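Fucolectin-related protein (PDB 2WMF) hydrolyses glycosidic bonds as a family 98 glycoside hydrolase, probably cleaving host blood group antigens in pneumococcal fucose utilization. Local coordinates at residues C89-D93 with S121-T127; V146-Y152 with F177-E183. All coordinates share one frame; numbering follows the deposited sequence.

Contact 1: residues C89-D93 with S121-T127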
loop_
_atom_site.group_PDB
_atom_site.type_symbol
_atom_site.label_atom_id
_atom_site.label_comp_id
_atom_site.label_asym_id
_atom_site.label_seq_id
_atom_site.Cartn_x
_atom_site.Cartn_y
_atom_site.Cartn_z
ATOM N N CYS A 89 0.034 -17.676 -14.463
ATOM C CA CYS A 89 -0.723 -16.862 -13.506
ATOM C C CYS A 89 -2.222 -16.878 -13.647
ATOM O O CYS A 89 -2.906 -16.242 -12.821
ATOM C CB CYS A 89 -0.236 -15.404 -13.426
ATOM S SG CYS A 89 1.477 -15.202 -12.858
ATOM N N ILE A 90 -2.757 -17.584 -14.647
ATOM C CA ILE A 90 -4.211 -17.669 -14.855
ATOM C C ILE A 90 -4.685 -19.051 -14.392
ATOM O O ILE A 90 -4.432 -20.038 -15.073
ATOM C CB ILE A 90 -4.633 -17.363 -16.325
ATOM C CG1 ILE A 90 -4.042 -16.010 -16.755
ATOM C CG2 ILE A 90 -6.159 -17.363 -16.467
ATOM C CD1 ILE A 90 -4.556 -15.445 -18.098
ATOM N N PRO A 91 -5.319 -19.110 -13.198
ATOM C CA PRO A 91 -5.509 -20.373 -12.461
ATOM C C PRO A 91 -6.700 -21.235 -12.899
ATOM O O PRO A 91 -7.650 -21.515 -12.126
ATOM C CB PRO A 91 -5.640 -19.881 -11.004
ATOM C CG PRO A 91 -6.377 -18.630 -11.115
ATOM C CD PRO A 91 -5.753 -17.961 -12.369
ATOM N N ARG A 92 -6.644 -21.677 -14.152
ATOM C CA ARG A 92 -7.585 -22.655 -14.646
ATOM C C ARG A 92 -7.412 -23.970 -13.875
ATOM O O ARG A 92 -6.309 -24.471 -13.703
ATOM C CB ARG A 92 -7.345 -22.900 -16.127
ATOM C CG ARG A 92 -8.345 -23.854 -16.790
ATOM C CD ARG A 92 -8.084 -24.077 -18.295
ATOM N NE ARG A 92 -6.790 -24.712 -18.536
ATOM C CZ ARG A 92 -6.593 -26.023 -18.725
ATOM N NH1 ARG A 92 -7.622 -26.876 -18.715
ATOM N NH2 ARG A 92 -5.358 -26.489 -18.936
ATOM N N ASP A 93 -8.527 -24.504 -13.405
ATOM C CA ASP A 93 -8.545 -25.775 -12.669
ATOM C C ASP A 93 -7.938 -26.928 -13.501
ATOM O O ASP A 93 -8.419 -27.262 -14.584
ATOM C CB ASP A 93 -9.965 -26.066 -12.226
ATOM C CG ASP A 93 -10.065 -27.254 -11.286
ATOM O OD1 ASP A 93 -9.035 -27.731 -10.768
ATOM O OD2 ASP A 93 -11.198 -27.673 -11.069
ATOM N N SER A 121 -7.691 -15.127 -11.013
ATOM C CA SER A 121 -6.941 -14.052 -11.643
ATOM C C SER A 121 -7.236 -13.957 -13.145
ATOM O O SER A 121 -7.601 -14.951 -13.781
ATOM C CB SER A 121 -5.443 -14.259 -11.457
ATOM O OG SER A 121 -4.718 -13.099 -11.844
ATOM N N ALA A 122 -7.117 -12.740 -13.652
ATOM C CA ALA A 122 -7.100 -12.446 -15.084
ATOM C C ALA A 122 -8.267 -13.114 -15.837
ATOM O O ALA A 122 -8.076 -13.719 -16.903
ATOM C CB ALA A 122 -5.733 -12.825 -15.681
ATOM N N GLY A 123 -9.490 -12.967 -15.301
ATOM C CA GLY A 123 -10.686 -13.368 -16.001
ATOM C C GLY A 123 -11.036 -14.833 -16.002
ATOM O O GLY A 123 -12.068 -15.230 -16.589
ATOM N N GLU A 124 -10.241 -15.667 -15.322
ATOM C CA GLU A 124 -10.492 -17.107 -15.423
ATOM C C GLU A 124 -11.852 -17.493 -14.844
ATOM O O GLU A 124 -12.155 -17.197 -13.701
ATOM C CB GLU A 124 -9.372 -17.902 -14.775
ATOM C CG GLU A 124 -9.554 -19.414 -14.877
ATOM C CD GLU A 124 -9.607 -19.897 -16.322
ATOM O OE1 GLU A 124 -8.703 -19.516 -17.113
ATOM O OE2 GLU A 124 -10.558 -20.626 -16.636
ATOM N N ARG A 125 -12.657 -18.198 -15.642
ATOM C CA ARG A 125 -14.005 -18.611 -15.275
ATOM C C ARG A 125 -14.000 -20.026 -14.657
ATOM O O ARG A 125 -14.887 -20.339 -13.866
ATOM C CB ARG A 125 -14.894 -18.627 -16.523
ATOM C CG ARG A 125 -15.118 -17.244 -17.172
ATOM C CD ARG A 125 -15.653 -17.382 -18.572
ATOM N NE ARG A 125 -15.790 -16.129 -19.299
ATOM C CZ ARG A 125 -14.770 -15.465 -19.839
ATOM N NH1 ARG A 125 -13.529 -15.940 -19.738
ATOM N NH2 ARG A 125 -14.982 -14.329 -20.500
ATOM N N ASN A 126 -13.028 -20.848 -15.038
ATOM C CA ASN A 126 -13.017 -22.273 -14.602
ATOM C C ASN A 126 -11.941 -22.500 -13.549
ATOM O O ASN A 126 -10.920 -23.176 -13.772
ATOM C CB ASN A 126 -12.854 -23.188 -15.834
ATOM C CG ASN A 126 -14.039 -23.087 -16.780
ATOM O OD1 ASN A 126 -13.872 -22.863 -17.979
ATOM N ND2 ASN A 126 -15.250 -23.214 -16.238
ATOM N N THR A 127 -12.197 -21.901 -12.375
ATOM C CA THR A 127 -11.298 -21.947 -11.219
ATOM C C THR A 127 -11.715 -23.110 -10.325
ATOM O O THR A 127 -12.754 -23.748 -10.588
ATOM C CB THR A 127 -11.342 -20.609 -10.473
ATOM O OG1 THR A 127 -12.712 -20.200 -10.265
ATOM C CG2 THR A 127 -10.575 -19.541 -11.315
HETATM O O HOH W 1 -13.692 -26.716 -12.067
#
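Asp93 N donates to Asn126 O at 2.8 Å in an almost perfectly straight bond (178° at the hydrogen), tying together two loop segments that run in the same direction without forming strands. The same carbonyl takes a CA-H...O contact from Arg92. Just before this, Pro91 sits at the centre of an inverse gamma turn, its CD 3.7 Å from Ser121 N, while Ser121 begins a type I' turn that ends at Glu124. That turn presents Ala122 CB to Ile90, whose CD1 lies 3.8 Å from it. The two loops follow neighbouring strands of the eight-stranded beta/alpha barrel, 74-79 and 115-121, and each leads into the next helix, 95-111 or 130-139. The Glu124 side chain reaches across to the 89-93 segment: CG stands opposite the backbone N (chi1 -178°) and the chain then bends at chi2, laying the carboxylate against Arg92 CB and crossing Ile90 at about a right angle, with OE1 3.4 Å from Ile90 CG2. Glu124 OE2 takes Asn126 N at 3.0 Å on its anti side, so Asn126 is gripped twice, its N-H by Glu124 and its carbonyl by Asp93. Arg92 sends its guanidinium elsewhere, NE bonding to Lys85 O. Asp93 OD1 forms a salt bridge with Arg98, and OD2 accepts at 2.9 Å from a water that also reaches Thr127 O weakly. Cys89 O, 3.5 Å from Ser121 CB, is buried with no polar partner.

Contact 2: residues V146-Y152 with F177-E183; sequences VLNIENY and FIWHDHE
The Asn148 amide lies over one face of the Trp179 indole, the planes only 20° apart, with ND2 3.3 Å above the ring and offset toward its rim. At the indole edge, in plane, Asp181 OD2 accepts from Trp179 NE1 at 2.8 Å; Phe196 and Trp187 add further aromatic contacts. These residues belong to a beta-alpha-beta unit of the barrel, in which strands 143-149 and 176-180 pair in parallel and are connected through helix 159-172. Four backbone bonds join the segments, from Ile178 N to Val146 O through to Glu150 N to His180 O. On the sheet face of Leu147 and Ile149, both side chains meet the His180 ring at its edge, Leu147 CD2 standing 3.6 Å from His180 CD2. On the other face, Val146 CG2 packs obliquely against Phe177. Beyond the strands Asp181 holds the loop that follows strand 143-149: OD1 uses its syn lone pair for Asn151 N at 2.8 Å. Asn151 ND2 donates to Asp181 OD2, already held by the indole on the anti side, from the syn side at 2.8 Å, nearly straight at 172°. Asn151 ND2 also donates to Asn148 OD1 at 3.0 Å, tilted 33° from the plane of that carbonyl.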
loop_
_atom_site.group_PDB
_atom_site.type_symbol
_atom_site.label_atom_id
_atom_site.label_comp_id
_atom_site.label_asym_id
_atom_site.label_seq_id
_atom_site.Cartn_x
_atom_site.Cartn_y
_atom_site.Cartn_z
ATOM N N VAL A 146 -8.126 -16.873 0.701
ATOM C CA VAL A 146 -7.803 -16.932 -0.724
ATOM C C VAL A 146 -7.814 -15.515 -1.319
ATOM O O VAL A 146 -8.410 -14.611 -0.751
ATOM C CB VAL A 146 -8.758 -17.841 -1.519
ATOM C CG1 VAL A 146 -8.664 -19.262 -0.967
ATOM C CG2 VAL A 146 -10.216 -17.332 -1.515
ATOM N N LEU A 147 -7.199 -15.386 -2.489
ATOM C CA LEU A 147 -7.082 -14.122 -3.207
ATOM C C LEU A 147 -7.613 -14.225 -4.638
ATOM O O LEU A 147 -7.439 -15.258 -5.314
ATOM C CB LEU A 147 -5.641 -13.686 -3.285
ATOM C CG LEU A 147 -4.972 -13.319 -1.957
ATOM C CD1 LEU A 147 -3.814 -14.254 -1.630
ATOM C CD2 LEU A 147 -4.567 -11.821 -1.983
ATOM N N ASN A 148 -8.269 -13.131 -5.050
ATOM C CA ASN A 148 -8.600 -12.854 -6.427
ATOM C C ASN A 148 -7.786 -11.607 -6.774
ATOM O O ASN A 148 -7.897 -10.576 -6.093
ATOM C CB ASN A 148 -10.085 -12.549 -6.530
ATOM C CG ASN A 148 -10.554 -12.220 -7.939
ATOM O OD1 ASN A 148 -9.762 -12.185 -8.879
ATOM N ND2 ASN A 148 -11.866 -11.998 -8.092
ATOM N N ILE A 149 -6.993 -11.694 -7.827
ATOM C CA ILE A 149 -6.071 -10.617 -8.192
ATOM C C ILE A 149 -6.164 -10.290 -9.668
ATOM O O ILE A 149 -5.981 -11.177 -10.478
ATOM C CB ILE A 149 -4.584 -11.020 -7.858
ATOM C CG1 ILE A 149 -4.406 -11.354 -6.377
ATOM C CG2 ILE A 149 -3.611 -9.860 -8.198
ATOM C CD1 ILE A 149 -2.969 -11.746 -5.974
ATOM N N GLU A 150 -6.455 -9.020 -9.990
ATOM C CA GLU A 150 -6.214 -8.423 -11.325
ATOM C C GLU A 150 -7.161 -8.899 -12.431
ATOM O O GLU A 150 -6.930 -9.922 -13.047
ATOM C CB GLU A 150 -4.784 -8.639 -11.818
ATOM C CG GLU A 150 -4.472 -7.857 -13.083
ATOM C CD GLU A 150 -3.047 -8.160 -13.572
ATOM O OE1 GLU A 150 -2.059 -8.018 -12.790
ATOM O OE2 GLU A 150 -2.928 -8.604 -14.741
ATOM N N ASN A 151 -8.145 -8.062 -12.749
ATOM C CA ASN A 151 -9.137 -8.353 -13.788
ATOM C C ASN A 151 -9.570 -7.139 -14.601
ATOM O O ASN A 151 -10.423 -7.260 -15.452
ATOM C CB ASN A 151 -10.395 -8.974 -13.150
ATOM C CG ASN A 151 -10.107 -10.230 -12.374
ATOM O OD1 ASN A 151 -10.072 -11.310 -12.941
ATOM N ND2 ASN A 151 -9.893 -10.085 -11.053
ATOM N N TYR A 152 -8.996 -5.974 -14.307
ATOM C CA TYR A 152 -9.465 -4.707 -14.932
ATOM C C TYR A 152 -9.326 -4.725 -16.475
ATOM O O TYR A 152 -10.057 -4.009 -17.161
ATOM C CB TYR A 152 -8.779 -3.462 -14.277
ATOM C CG TYR A 152 -7.293 -3.668 -14.082
ATOM C CD1 TYR A 152 -6.383 -3.599 -15.156
ATOM C CD2 TYR A 152 -6.777 -3.985 -12.834
ATOM C CE1 TYR A 152 -5.019 -3.854 -14.945
ATOM C CE2 TYR A 152 -5.465 -4.237 -12.644
ATOM C CZ TYR A 152 -4.570 -4.159 -13.698
ATOM O OH TYR A 152 -3.230 -4.465 -13.434
ATOM N N PHE A 177 -11.477 -13.612 2.222
ATOM C CA PHE A 177 -11.412 -13.493 0.776
ATOM C C PHE A 177 -10.857 -12.106 0.503
ATOM O O PHE A 177 -11.438 -11.091 0.919
ATOM C CB PHE A 177 -12.801 -13.644 0.148
ATOM C CG PHE A 177 -12.805 -13.663 -1.388
ATOM C CD1 PHE A 177 -12.619 -14.845 -2.064
ATOM C CD2 PHE A 177 -12.909 -12.473 -2.120
ATOM C CE1 PHE A 177 -12.597 -14.902 -3.452
ATOM C CE2 PHE A 177 -12.906 -12.499 -3.495
ATOM C CZ PHE A 177 -12.728 -13.700 -4.170
ATOM N N ILE A 178 -9.729 -12.075 -0.203
ATOM C CA ILE A 178 -8.991 -10.806 -0.467
ATOM C C ILE A 178 -8.989 -10.559 -1.974
ATOM O O ILE A 178 -8.430 -11.357 -2.738
ATOM C CB ILE A 178 -7.559 -10.831 0.093
ATOM C CG1 ILE A 178 -7.589 -11.154 1.596
ATOM C CG2 ILE A 178 -6.824 -9.466 -0.184
ATOM C CD1 ILE A 178 -6.237 -11.122 2.264
ATOM N N TRP A 179 -9.603 -9.439 -2.372
ATOM C CA TRP A 179 -9.756 -9.090 -3.798
ATOM C C TRP A 179 -8.935 -7.832 -4.149
ATOM O O TRP A 179 -9.282 -6.752 -3.709
ATOM C CB TRP A 179 -11.245 -8.857 -4.149
ATOM C CG TRP A 179 -11.547 -8.796 -5.626
ATOM C CD1 TRP A 179 -10.668 -8.533 -6.651
ATOM C CD2 TRP A 179 -12.824 -8.987 -6.238
ATOM N NE1 TRP A 179 -11.323 -8.538 -7.847
ATOM C CE2 TRP A 179 -12.651 -8.802 -7.628
ATOM C CE3 TRP A 179 -14.109 -9.283 -5.743
ATOM C CZ2 TRP A 179 -13.712 -8.945 -8.531
ATOM C CZ3 TRP A 179 -15.152 -9.412 -6.614
ATOM C CH2 TRP A 179 -14.955 -9.235 -8.005
ATOM N N HIS A 180 -7.850 -7.997 -4.911
ATOM C CA HIS A 180 -7.026 -6.870 -5.377
ATOM C C HIS A 180 -7.437 -6.526 -6.803
ATOM O O HIS A 180 -7.381 -7.368 -7.725
ATOM C CB HIS A 180 -5.532 -7.243 -5.407
ATOM C CG HIS A 180 -4.882 -7.377 -4.061
ATOM N ND1 HIS A 180 -4.541 -6.293 -3.275
ATOM C CD2 HIS A 180 -4.431 -8.475 -3.407
ATOM C CE1 HIS A 180 -3.935 -6.723 -2.177
ATOM N NE2 HIS A 180 -3.841 -8.040 -2.233
ATOM N N ASP A 181 -7.826 -5.269 -7.020
ATOM C CA ASP A 181 -8.222 -4.817 -8.369
ATOM C C ASP A 181 -8.272 -3.297 -8.391
ATOM O O ASP A 181 -7.959 -2.644 -7.385
ATOM C CB ASP A 181 -9.546 -5.486 -8.824
ATOM C CG ASP A 181 -9.377 -6.350 -10.040
ATOM O OD1 ASP A 181 -8.558 -5.969 -10.910
ATOM O OD2 ASP A 181 -10.036 -7.434 -10.097
ATOM N N HIS A 182 -8.586 -2.734 -9.545
ATOM C CA HIS A 182 -8.327 -1.321 -9.775
ATOM C C HIS A 182 -9.286 -0.736 -10.800
ATOM O O HIS A 182 -9.850 -1.476 -11.620
ATOM C CB HIS A 182 -6.881 -1.130 -10.239
ATOM C CG HIS A 182 -6.263 0.111 -9.720
ATOM N ND1 HIS A 182 -5.964 1.217 -10.482
ATOM C CD2 HIS A 182 -5.952 0.437 -8.446
ATOM C CE1 HIS A 182 -5.444 2.150 -9.706
ATOM N NE2 HIS A 182 -5.445 1.707 -8.463
ATOM N N GLU A 183 -9.388 0.593 -10.749
ATOM C CA GLU A 183 -10.114 1.475 -11.654
ATOM C C GLU A 183 -11.515 1.749 -11.199
ATOM O O GLU A 183 -12.187 0.869 -10.676
ATOM C CB GLU A 183 -10.021 0.984 -13.119
ATOM C CG GLU A 183 -8.531 0.866 -13.607
ATOM C CD GLU A 183 -8.379 0.514 -15.091
ATOM O OE1 GLU A 183 -9.288 0.826 -15.885
ATOM O OE2 GLU A 183 -7.320 -0.013 -15.454
#

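How the contacts relate
Contacts 1 and 2 follow one another along the chain, their centres 12 Å apart, and meet where adjacent barrel strands 115-121 and 143-149 run out into loops. Ser121 OG lies 2.7 Å from Ile149 O and Ala122 N 2.9 Å from Glu150 O, both probable hydrogen bonds, so the turn of contact 1 is attached directly to the strand end of contact 2. Asn151 works for both: its OD1 accepts from Gly123 N, while its ND2 serves the polar cluster of contact 2. The centre of contact 2, which is buried, is about 14 Å from the centre of the chain, that of contact 1 about 25 Å. Both lie at the C-terminal ends of the strands, where barrel glycosidases carry their active sites.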